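Side-chain contacts in FACT-Spt16 (PDB 5CE6), which probably binds histones H3-H4 through its N-terminal domain as a subunit of FACT, a histone chaperone that acts in transcription: residues 275-280 / 295-300; 313-318 / 447-452; 326-331 / 365-370; 334-339 / 429-434; 375-378 / 383-386. One frame throughout, in Å; residues are numbered along the deposited sequence.

Overall arrangement
Interactions 3, 4 and 5 are buried, while 1 and 2 are partly buried. Interactions 3 and 4 both use helix 323-342, which is met by a methionine in 3 and by a buried carboxylate in 4. Interactions 1 and 2 sit on neighbouring strands, 296-306 and 309-319. Interactions 2 and 4 share a polar cluster, in which K449 bonds to both Q336 and D431. Interaction 2 also touches interaction 3, where the hydroxyl of Y329 meets O of K449. Interactions 1 and 3 are apolar across their segments, while 4 turns on one side-chain hydrogen bond. Interaction 5, nearest the centre of the chain, closes a short loop with a backbone bond and a water.

Interaction 1 (275-280 / 295-300). With K (potassium ion), chain D.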
# COMPACT_ATOMS: atom_id res chain seq x y z
N GLY A 275 -10.22 22.48 -10.77
CA GLY A 275 -10.16 23.20 -9.50
C GLY A 275 -10.54 22.37 -8.29
O GLY A 275 -10.54 22.88 -7.17
N LYS A 276 -10.89 21.10 -8.51
CA LYS A 276 -11.29 20.23 -7.40
C LYS A 276 -10.29 19.09 -7.24
O LYS A 276 -10.41 18.05 -7.89
CB LYS A 276 -12.72 19.72 -7.59
CG LYS A 276 -13.76 20.85 -7.62
CD LYS A 276 -15.21 20.34 -7.62
CE LYS A 276 -16.21 21.51 -7.63
NZ LYS A 276 -17.60 21.04 -7.81
N PHE A 277 -9.30 19.31 -6.39
CA PHE A 277 -8.23 18.34 -6.21
C PHE A 277 -8.18 17.86 -4.76
O PHE A 277 -8.67 18.56 -3.85
CB PHE A 277 -6.89 18.98 -6.62
CG PHE A 277 -6.88 19.46 -8.03
CD1 PHE A 277 -6.72 18.57 -9.08
CD2 PHE A 277 -7.06 20.82 -8.31
CE1 PHE A 277 -6.72 19.02 -10.40
CE2 PHE A 277 -7.06 21.28 -9.63
CZ PHE A 277 -6.90 20.38 -10.67
N ASP A 278 -7.61 16.69 -4.56
CA ASP A 278 -7.52 16.11 -3.23
C ASP A 278 -6.40 15.11 -3.32
O ASP A 278 -6.52 14.09 -4.00
CB ASP A 278 -8.84 15.41 -2.89
CG ASP A 278 -8.87 14.83 -1.48
OD1 ASP A 278 -7.83 14.81 -0.80
OD2 ASP A 278 -9.95 14.39 -1.07
N LEU A 279 -5.27 15.43 -2.69
CA LEU A 279 -4.11 14.57 -2.82
C LEU A 279 -4.05 13.46 -1.78
O LEU A 279 -3.08 12.71 -1.74
CB LEU A 279 -2.82 15.38 -2.80
CG LEU A 279 -2.73 16.50 -3.83
CD1 LEU A 279 -1.33 17.09 -3.85
CD2 LEU A 279 -3.11 15.97 -5.20
N ARG A 280 -5.07 13.34 -0.94
CA ARG A 280 -5.13 12.21 -0.02
C ARG A 280 -5.32 10.93 -0.82
O ARG A 280 -5.99 10.94 -1.85
CB ARG A 280 -6.25 12.41 1.00
CG ARG A 280 -5.99 13.58 1.94
CD ARG A 280 -7.18 13.87 2.80
NE ARG A 280 -8.35 14.25 2.01
CZ ARG A 280 -9.54 14.52 2.54
NH1 ARG A 280 -9.70 14.43 3.85
NH2 ARG A 280 -10.57 14.85 1.77
N ALA A 295 -5.10 27.17 -19.04
CA ALA A 295 -4.56 27.18 -17.67
C ALA A 295 -5.19 26.10 -16.80
O ALA A 295 -5.62 26.36 -15.68
CB ALA A 295 -4.75 28.55 -17.04
N SER A 296 -5.20 24.88 -17.32
CA SER A 296 -5.82 23.77 -16.62
C SER A 296 -4.83 22.69 -16.25
O SER A 296 -3.80 22.53 -16.91
CB SER A 296 -6.92 23.14 -17.47
OG SER A 296 -8.05 23.97 -17.50
N VAL A 297 -5.13 21.94 -15.20
CA VAL A 297 -4.32 20.77 -14.88
C VAL A 297 -5.24 19.59 -14.62
O VAL A 297 -6.38 19.75 -14.20
CB VAL A 297 -3.36 20.98 -13.69
CG1 VAL A 297 -2.44 22.17 -13.93
CG2 VAL A 297 -4.12 21.19 -12.42
N ILE A 298 -4.73 18.40 -14.90
CA ILE A 298 -5.47 17.15 -14.73
C ILE A 298 -4.59 16.20 -13.96
O ILE A 298 -3.44 15.96 -14.36
CB ILE A 298 -5.84 16.53 -16.10
CG1 ILE A 298 -6.76 17.48 -16.88
CG2 ILE A 298 -6.50 15.15 -15.94
CD1 ILE A 298 -6.93 17.12 -18.37
N ILE A 299 -5.10 15.64 -12.87
CA ILE A 299 -4.33 14.66 -12.09
C ILE A 299 -4.91 13.27 -12.29
O ILE A 299 -6.13 13.09 -12.22
CB ILE A 299 -4.32 15.01 -10.59
CG1 ILE A 299 -3.61 16.35 -10.35
CG2 ILE A 299 -3.62 13.90 -9.78
CD1 ILE A 299 -3.56 16.73 -8.88
N CYS A 300 -4.05 12.30 -12.57
CA CYS A 300 -4.46 10.90 -12.65
C CYS A 300 -3.54 10.03 -11.82
O CYS A 300 -2.32 10.05 -11.98
CB CYS A 300 -4.46 10.36 -14.08
SG CYS A 300 -4.81 8.56 -14.16
K K D . -8.44 26.89 -15.26
O HOH W 1 -10.71 28.30 -16.48
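F277 lays its ring against V297 and I299 of strand 296-306, in a mixed sheet of the M24 peptidase-like part of the chain. These three residues bury most of the surface here. The ring tip does the closest work: CZ of F277 lies 3.4 Å from CG2 of V297. The ring also meets the backbone. O of V297 sits in the ring plane at the edge, 3.6 Å from CZ of F277. CG2 of V297 holds the place between its own backbone N and carbonyl carbon (CG1 has chi1 -57°), and from there it meets the ring obliquely. Farther back on the ring, CD1 of F277 lies 3.7 Å from CD1 of I299. That same methyl of I299 is shared by L279, whose CD2 comes to 3.8 Å from it. F425 and S426 of strand 424-435 also touch F277. Beside F277, OD1 of D278 accepts from backbone N of R280, an Asx turn, and the D278 carboxylate is gripped side-on by NE and NH2 of R280. At the start of the strand O of A295 binds a potassium ion at 2.9 Å, with water 1, S420 and N422 in the same site. Across the two segments no hydrogen bond forms. Between them the hold is by side-chain packing, mostly apolar, while the D278 carboxylate is satisfied within the loop by R280.

Interaction 2 (313-318 / 447-452); sequences IARTFL and GSKALK
R315 and K449 meet through carbon over a flat cation. CD of K449 lies over the centre of one face of the guanidinium, 3.6 Å from CZ of R315, and the two side chains cross at about a right angle. On the opposite face sits CD1 of I313, toward the rim. The group is thus clasped between two aliphatic atoms. The bend of R315 at chi2 (-70°) folds the guanidinium back toward its own strand, where NH1 of R315 donates to O of A314 at 2.9 Å. Two waters carry the rest of the polar contact. Water 2 accepts from NH2 of R315 and donates to O of G447 at 2.6 Å; water 3 joins NE of R315 to that same oxygen. Both cations find one anion, since NH2 of R315 and NZ of K449 make salt bridges to D431, and NZ also bonds to OE1 of Q336. A leucine in place of R315 would probably leave OD1 of D431 without its salt-bridge partner and both waters without the guanidinium N-H they accept from. The purely apolar part is one pair, CD2 of L318 and CD1 of L451, 3.6 Å apart. The contact fastens the C-terminal segment to strand 309-319 of the M24-like part, which pairs with strand 296-306; L333 and Y329 of helix 323-342 touch K449 and L451 respectively.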
# COMPACT_ATOMS: atom_id res chain seq x y z
N ILE A 313 1.20 4.68 -9.71
CA ILE A 313 1.78 5.75 -10.52
C ILE A 313 0.82 6.91 -10.47
O ILE A 313 -0.37 6.73 -10.26
CB ILE A 313 2.02 5.29 -11.99
CG1 ILE A 313 3.01 6.22 -12.71
CG2 ILE A 313 0.71 5.25 -12.77
CD1 ILE A 313 3.21 5.82 -14.18
N ALA A 314 1.33 8.13 -10.61
CA ALA A 314 0.47 9.30 -10.70
C ALA A 314 1.17 10.29 -11.60
O ALA A 314 2.39 10.46 -11.52
CB ALA A 314 0.22 9.92 -9.33
N ARG A 315 0.39 10.92 -12.48
CA ARG A 315 0.91 11.93 -13.40
C ARG A 315 -0.02 13.12 -13.42
O ARG A 315 -1.21 12.98 -13.17
CB ARG A 315 1.04 11.35 -14.81
CG ARG A 315 2.08 10.24 -14.96
CD ARG A 315 3.50 10.80 -14.84
NE ARG A 315 4.52 9.75 -15.02
CZ ARG A 315 5.09 9.09 -14.02
NH1 ARG A 315 4.74 9.33 -12.76
NH2 ARG A 315 6.02 8.17 -14.27
N THR A 316 0.54 14.29 -13.71
CA THR A 316 -0.26 15.49 -13.89
C THR A 316 -0.05 15.99 -15.31
O THR A 316 1.08 16.02 -15.81
CB THR A 316 0.17 16.57 -12.91
OG1 THR A 316 -0.02 16.08 -11.58
CG2 THR A 316 -0.66 17.83 -13.10
N PHE A 317 -1.15 16.34 -15.98
CA PHE A 317 -1.08 16.85 -17.34
C PHE A 317 -1.54 18.30 -17.34
O PHE A 317 -2.45 18.68 -16.60
CB PHE A 317 -1.92 15.98 -18.27
CG PHE A 317 -1.55 14.53 -18.21
CD1 PHE A 317 -0.46 14.05 -18.93
CD2 PHE A 317 -2.26 13.66 -17.41
CE1 PHE A 317 -0.11 12.71 -18.86
CE2 PHE A 317 -1.91 12.32 -17.34
CZ PHE A 317 -0.83 11.85 -18.06
N LEU A 318 -0.89 19.12 -18.15
CA LEU A 318 -1.11 20.54 -18.10
C LEU A 318 -1.62 20.98 -19.46
O LEU A 318 -1.03 20.62 -20.49
CB LEU A 318 0.20 21.27 -17.75
CG LEU A 318 0.75 21.19 -16.32
CD1 LEU A 318 1.23 19.79 -15.96
CD2 LEU A 318 1.90 22.17 -16.11
N GLY A 447 8.26 7.06 -19.74
CA GLY A 447 8.60 8.12 -20.66
C GLY A 447 8.79 9.42 -19.91
O GLY A 447 8.43 9.52 -18.74
N SER A 448 9.37 10.40 -20.58
CA SER A 448 9.72 11.66 -19.93
C SER A 448 8.58 12.31 -19.15
O SER A 448 7.47 12.46 -19.66
CB SER A 448 10.26 12.65 -20.95
OG SER A 448 10.44 13.93 -20.36
N LYS A 449 8.87 12.66 -17.91
CA LYS A 449 7.93 13.38 -17.06
C LYS A 449 8.13 14.86 -17.22
O LYS A 449 7.43 15.65 -16.57
CB LYS A 449 8.16 13.02 -15.59
CG LYS A 449 7.66 11.66 -15.19
CD LYS A 449 7.90 11.39 -13.71
CE LYS A 449 9.34 11.01 -13.40
NZ LYS A 449 9.40 10.50 -11.98
N ALA A 450 9.10 15.25 -18.06
CA ALA A 450 9.40 16.65 -18.26
C ALA A 450 8.16 17.36 -18.74
O ALA A 450 7.31 16.75 -19.40
CB ALA A 450 10.54 16.83 -19.26
N LEU A 451 8.06 18.63 -18.37
CA LEU A 451 6.94 19.49 -18.72
C LEU A 451 6.54 19.37 -20.18
O LEU A 451 5.36 19.22 -20.49
CB LEU A 451 7.31 20.94 -18.40
CG LEU A 451 6.23 21.99 -18.67
CD1 LEU A 451 5.07 21.76 -17.76
CD2 LEU A 451 6.80 23.38 -18.49
N LYS A 452 7.52 19.43 -21.08
CA LYS A 452 7.27 19.43 -22.52
C LYS A 452 6.49 18.19 -22.97
O LYS A 452 5.78 18.22 -23.97
CB LYS A 452 8.58 19.53 -23.30
CG LYS A 452 9.41 18.25 -23.28
CD LYS A 452 10.44 18.23 -24.39
CE LYS A 452 11.12 16.86 -24.48
NZ LYS A 452 11.70 16.44 -23.17
O HOH W 2 7.96 8.09 -16.65
O HOH W 3 5.43 10.22 -17.92

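Interaction 3 (326-331 / 365-370)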
# COMPACT_ATOMS: atom_id res chain seq x y z
N SER A 326 3.27 26.00 -14.68
CA SER A 326 4.39 25.42 -15.39
C SER A 326 5.60 25.32 -14.47
O SER A 326 6.25 24.27 -14.39
CB SER A 326 4.77 26.27 -16.61
OG SER A 326 3.71 26.31 -17.55
N LYS A 327 5.92 26.43 -13.81
CA LYS A 327 7.04 26.46 -12.88
C LYS A 327 6.84 25.44 -11.76
O LYS A 327 7.75 24.68 -11.43
CB LYS A 327 7.22 27.85 -12.26
CG LYS A 327 8.33 27.88 -11.20
CD LYS A 327 8.51 29.25 -10.56
CE LYS A 327 9.59 29.18 -9.47
NZ LYS A 327 9.81 30.46 -8.74
N ALA A 328 5.65 25.44 -11.16
CA ALA A 328 5.40 24.53 -10.06
C ALA A 328 5.60 23.08 -10.49
O ALA A 328 6.12 22.27 -9.74
CB ALA A 328 3.99 24.73 -9.54
N TYR A 329 5.17 22.76 -11.71
CA TYR A 329 5.33 21.39 -12.17
C TYR A 329 6.81 21.05 -12.31
O TYR A 329 7.23 19.97 -11.90
CB TYR A 329 4.57 21.10 -13.47
CG TYR A 329 4.78 19.67 -13.90
CD1 TYR A 329 5.80 19.33 -14.78
CD2 TYR A 329 3.99 18.65 -13.38
CE1 TYR A 329 6.02 18.04 -15.14
CE2 TYR A 329 4.22 17.34 -13.73
CZ TYR A 329 5.22 17.04 -14.61
OH TYR A 329 5.45 15.75 -14.98
N GLU A 330 7.59 21.95 -12.89
CA GLU A 330 9.02 21.72 -13.06
C GLU A 330 9.69 21.50 -11.72
O GLU A 330 10.52 20.59 -11.57
CB GLU A 330 9.67 22.90 -13.80
CG GLU A 330 9.19 23.03 -15.23
CD GLU A 330 9.98 24.06 -16.01
OE1 GLU A 330 10.70 23.66 -16.95
OE2 GLU A 330 9.88 25.26 -15.69
N VAL A 331 9.30 22.32 -10.74
CA VAL A 331 9.85 22.22 -9.39
C VAL A 331 9.44 20.90 -8.71
O VAL A 331 10.26 20.22 -8.08
CB VAL A 331 9.45 23.42 -8.52
CG1 VAL A 331 9.95 23.26 -7.10
CG2 VAL A 331 10.00 24.71 -9.13
N PRO A 365 10.73 29.24 -3.11
CA PRO A 365 10.55 29.29 -1.65
C PRO A 365 9.11 29.55 -1.22
O PRO A 365 8.68 29.03 -0.19
CB PRO A 365 11.48 30.43 -1.22
CG PRO A 365 11.73 31.23 -2.47
CD PRO A 365 11.74 30.22 -3.56
N ASP A 366 8.37 30.30 -2.02
CA ASP A 366 6.98 30.61 -1.68
C ASP A 366 6.05 29.41 -1.85
O ASP A 366 4.91 29.43 -1.38
CB ASP A 366 6.48 31.80 -2.50
CG ASP A 366 7.34 33.04 -2.29
OD1 ASP A 366 7.85 33.24 -1.17
OD2 ASP A 366 7.49 33.82 -3.26
N MET A 367 6.53 28.36 -2.51
CA MET A 367 5.71 27.16 -2.71
C MET A 367 5.96 26.08 -1.66
O MET A 367 5.24 25.08 -1.63
CB MET A 367 5.96 26.56 -4.10
CG MET A 367 5.52 27.44 -5.26
SD MET A 367 5.75 26.53 -6.80
CE MET A 367 5.49 27.85 -8.01
N VAL A 368 6.97 26.27 -0.82
CA VAL A 368 7.33 25.26 0.18
C VAL A 368 6.14 24.85 1.03
O VAL A 368 5.90 23.67 1.27
CB VAL A 368 8.48 25.73 1.09
CG1 VAL A 368 8.62 24.79 2.28
CG2 VAL A 368 9.78 25.81 0.31
N SER A 369 5.36 25.84 1.46
CA SER A 369 4.20 25.58 2.32
C SER A 369 3.13 24.72 1.65
O SER A 369 2.27 24.16 2.34
CB SER A 369 3.59 26.90 2.81
OG SER A 369 3.13 27.68 1.73
N CYS A 370 3.17 24.60 0.33
CA CYS A 370 2.17 23.81 -0.37
C CYS A 370 2.63 22.38 -0.64
O CYS A 370 1.86 21.57 -1.11
CB CYS A 370 1.78 24.46 -1.69
SG CYS A 370 0.90 26.04 -1.48
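M367 reaches across to A328 and K327 on helix 323-342, and it accounts for most of the surface buried on its side. Helix and loop both belong to the M24 peptidase-like part of the chain. From CB the chain sets out with CG anti to the carbonyl carbon (chi1 -65°). It then runs extended through chi2 (-175°) and chi3 (-170°), so the thioether is carried straight at the helix. CB and CG carry the chain across without a close contact to the helix segment. The sulfur makes the first contact: SD of M367 lies 3.7 Å from CB of A328 and 3.8 Å from CA of A328. The terminal methyl lands on the same residue, with CE of M367 3.8 Å from CB of A328. It also brushes the lysine chain, where CD of K327 is 4.2 Å from CE of M367. K327 runs past as an extended chain, and its NZ makes a weak hydrogen bond to O of D363. Strand 403-414 adds to the setting, since F410 and L413 both touch M367, and L413 touches A328 too. An alanine in place of M367 would probably open a gap beside A328 and cost the loop its main contact with this part of helix 323-342. The join is apolar, made by the sulfur and methyl of a single residue, and the small A328 lets the thioether come close to the helix backbone.

Interaction 4 (334-339 / 429-434); sequences KAQEAV and LADTII
Q336 and D431 make a buried polar contact where helix 323-342 packs on strand 424-435, part of the M24 peptidase-like, or pita-bread, region of the chain. The short segments run nearly the same way, their axes 9.4 Å apart at an angle of 26°. One side-chain hydrogen bond spans them. NE2 of Q336 donates to OD2 of D431 at 3.0 Å, with an N-H...O angle of 168°. The bond lies in the amide plane and uses the anti lone pair of OD2, the one turned away from OD1. Q336 reaches there with CG anti to its backbone N (chi1 -166°), and a bend at chi2 turns the amide across the strand. The amide also rests on carbon: CD of Q336 lies 3.9 Å from CB of L429, and OE1 of Q336 is 4.1 Å from CD1 of the same leucine. Further bonds come from outside the two segments. OD1 of D431 is hydrogen-bonded to OG1 of T444, and R315 and K449 add their charges to the cluster, K449 also holding OE1 of Q336. A weak bond from NE2 of Q336 to O of V406 adds to this. Since the amide donates at one end and accepts at the other, its flip is probably fixed. The buried carboxylate of D431 is well supplied with donors, and the two cations beside it would probably favour its charged form.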
# COMPACT_ATOMS: atom_id res chain seq x y z
N LYS A 334 11.52 18.03 -10.13
CA LYS A 334 12.89 18.06 -9.62
C LYS A 334 12.91 17.58 -8.17
O LYS A 334 13.82 16.86 -7.74
CB LYS A 334 13.47 19.47 -9.77
CG LYS A 334 14.91 19.64 -9.36
CD LYS A 334 15.36 21.08 -9.66
CE LYS A 334 16.76 21.36 -9.15
NZ LYS A 334 17.17 22.75 -9.53
N ALA A 335 11.89 17.97 -7.41
CA ALA A 335 11.79 17.55 -6.02
C ALA A 335 11.53 16.05 -5.90
O ALA A 335 12.11 15.38 -5.04
CB ALA A 335 10.71 18.34 -5.29
N GLN A 336 10.63 15.53 -6.74
CA GLN A 336 10.34 14.10 -6.71
C GLN A 336 11.57 13.29 -7.08
O GLN A 336 11.86 12.26 -6.47
CB GLN A 336 9.19 13.75 -7.67
CG GLN A 336 8.61 12.33 -7.42
CD GLN A 336 8.37 11.54 -8.69
OE1 GLN A 336 8.84 11.91 -9.77
NE2 GLN A 336 7.64 10.42 -8.57
N GLU A 337 12.30 13.76 -8.09
CA GLU A 337 13.53 13.08 -8.51
C GLU A 337 14.56 13.11 -7.39
O GLU A 337 15.37 12.18 -7.26
CB GLU A 337 14.13 13.74 -9.75
CG GLU A 337 13.32 13.56 -11.03
CD GLU A 337 13.78 14.51 -12.14
OE1 GLU A 337 14.32 15.61 -11.83
OE2 GLU A 337 13.59 14.17 -13.32
N ALA A 338 14.56 14.17 -6.59
CA ALA A 338 15.50 14.30 -5.48
C ALA A 338 15.19 13.29 -4.37
O ALA A 338 16.10 12.74 -3.75
CB ALA A 338 15.53 15.74 -4.93
N VAL A 339 13.90 13.05 -4.12
CA VAL A 339 13.52 12.02 -3.17
C VAL A 339 14.01 10.67 -3.67
O VAL A 339 14.63 9.91 -2.92
CB VAL A 339 12.00 11.96 -2.95
CG1 VAL A 339 11.64 10.84 -1.99
CG2 VAL A 339 11.52 13.29 -2.38
N LEU A 429 2.91 13.83 -8.53
CA LEU A 429 3.74 12.86 -9.25
C LEU A 429 3.97 11.66 -8.35
O LEU A 429 4.32 11.81 -7.18
CB LEU A 429 5.09 13.47 -9.63
CG LEU A 429 5.09 14.44 -10.81
CD1 LEU A 429 6.48 15.04 -10.97
CD2 LEU A 429 4.71 13.69 -12.08
N ALA A 430 3.77 10.46 -8.89
CA ALA A 430 4.07 9.25 -8.12
C ALA A 430 4.70 8.20 -9.00
O ALA A 430 4.31 8.02 -10.16
CB ALA A 430 2.82 8.69 -7.44
N ASP A 431 5.67 7.50 -8.43
CA ASP A 431 6.24 6.31 -9.06
C ASP A 431 6.48 5.21 -8.06
O ASP A 431 6.57 5.47 -6.86
CB ASP A 431 7.57 6.65 -9.73
CG ASP A 431 7.40 7.42 -11.02
OD1 ASP A 431 7.13 6.78 -12.06
OD2 ASP A 431 7.51 8.65 -10.98
N THR A 432 6.64 3.98 -8.56
CA THR A 432 7.01 2.84 -7.70
C THR A 432 8.48 2.56 -7.91
O THR A 432 8.94 2.43 -9.05
CB THR A 432 6.19 1.60 -8.01
OG1 THR A 432 4.81 1.93 -7.86
CG2 THR A 432 6.52 0.47 -7.04
N ILE A 433 9.25 2.50 -6.82
CA ILE A 433 10.69 2.28 -6.97
C ILE A 433 11.14 1.09 -6.13
O ILE A 433 10.57 0.82 -5.07
CB ILE A 433 11.51 3.53 -6.63
CG1 ILE A 433 11.55 3.77 -5.13
CG2 ILE A 433 10.99 4.77 -7.38
CD1 ILE A 433 12.53 4.86 -4.75
N ILE A 434 12.16 0.38 -6.61
CA ILE A 434 12.69 -0.78 -5.91
C ILE A 434 14.10 -0.46 -5.46
O ILE A 434 14.90 0.00 -6.26
CB ILE A 434 12.76 -2.02 -6.82
CG1 ILE A 434 11.43 -2.23 -7.54
CG2 ILE A 434 13.18 -3.26 -6.02
CD1 ILE A 434 10.40 -2.88 -6.71

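Interaction 5 (375-378 / 383-386); sequences AGTG and FRES
The methyl CG2 of T377 lies over one face of the R384 guanidinium, offset toward the rim, at 3.6 Å from NH1 of R384. The ring of F383 takes little part across the contact and meets Y267 edge-to-face. The flat carboxylate of E385 lies beside G378, with OE1 of E385 3.6 Å from CA of G378. In this M24-like part of the chain a short loop after strand 376-378 folds back and is closed by a single antiparallel bridge, a hydrogen-bonded pair of G378 and E385. T377 also touches the arginine stem, with its CG2 3.7 Å from CG of R384. E385 runs extended along G378, its CB 3.4 Å from O of G378. A side chain on G378 would point into OE1 of E385, so glycine suits this position. The far oxygen of E385, OE2, makes a salt bridge to K198. A water spans the loop: water 4 donates to OG1 of T377 at 2.6 Å and to O of F383 at 2.8 Å. OG1 of T377 stands between its backbone N and carbonyl carbon (chi1 69°), and from there can also donate to the next carbonyl. O of G378 thus accepts two bonds from opposite faces of its plane, 2.8 Å from OG1 of T377 and 2.9 Å from N of E385.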
# COMPACT_ATOMS: atom_id res chain seq x y z
N ALA A 375 6.27 12.30 1.21
CA ALA A 375 6.69 12.02 -0.16
C ALA A 375 6.36 10.56 -0.53
O ALA A 375 6.86 10.04 -1.53
CB ALA A 375 8.18 12.30 -0.35
N GLY A 376 5.54 9.91 0.28
CA GLY A 376 5.09 8.57 -0.05
C GLY A 376 5.31 7.58 1.07
O GLY A 376 5.60 7.96 2.20
N THR A 377 5.16 6.29 0.75
CA THR A 377 5.28 5.23 1.76
C THR A 377 5.89 3.98 1.16
O THR A 377 5.99 3.84 -0.05
CB THR A 377 3.91 4.80 2.33
OG1 THR A 377 3.15 4.12 1.32
CG2 THR A 377 3.11 5.99 2.85
N GLY A 378 6.25 3.03 2.02
CA GLY A 378 6.52 1.70 1.53
C GLY A 378 5.27 1.12 0.90
O GLY A 378 4.16 1.56 1.18
N PHE A 383 -1.11 -1.51 0.32
CA PHE A 383 -0.86 -0.37 -0.55
C PHE A 383 -0.04 0.71 0.16
O PHE A 383 0.80 1.40 -0.45
CB PHE A 383 -2.18 0.21 -1.06
CG PHE A 383 -1.97 1.32 -2.03
CD1 PHE A 383 -1.58 1.05 -3.34
CD2 PHE A 383 -2.13 2.64 -1.62
CE1 PHE A 383 -1.34 2.09 -4.23
CE2 PHE A 383 -1.90 3.67 -2.50
CZ PHE A 383 -1.52 3.40 -3.81
N ARG A 384 -0.31 0.87 1.45
CA ARG A 384 0.38 1.87 2.24
C ARG A 384 1.03 1.23 3.47
O ARG A 384 0.34 0.83 4.41
CB ARG A 384 -0.64 2.92 2.65
CG ARG A 384 -0.10 4.17 3.23
CD ARG A 384 -1.23 5.17 3.39
NE ARG A 384 -0.80 6.32 4.16
CZ ARG A 384 -0.25 7.40 3.63
NH1 ARG A 384 -0.08 7.47 2.31
NH2 ARG A 384 0.13 8.41 4.41
N GLU A 385 2.35 1.11 3.44
CA GLU A 385 3.11 0.67 4.60
C GLU A 385 3.43 1.88 5.49
O GLU A 385 4.39 2.62 5.25
CB GLU A 385 4.38 -0.07 4.15
CG GLU A 385 4.05 -1.30 3.30
CD GLU A 385 5.27 -2.07 2.83
OE1 GLU A 385 6.41 -1.61 3.06
OE2 GLU A 385 5.08 -3.13 2.20
N SER A 386 2.61 2.08 6.51
CA SER A 386 2.67 3.29 7.32
C SER A 386 4.00 3.50 8.05
O SER A 386 4.41 4.64 8.26
CB SER A 386 1.50 3.34 8.30
OG SER A 386 0.27 3.41 7.61
O HOH W 4 1.35 4.12 -0.62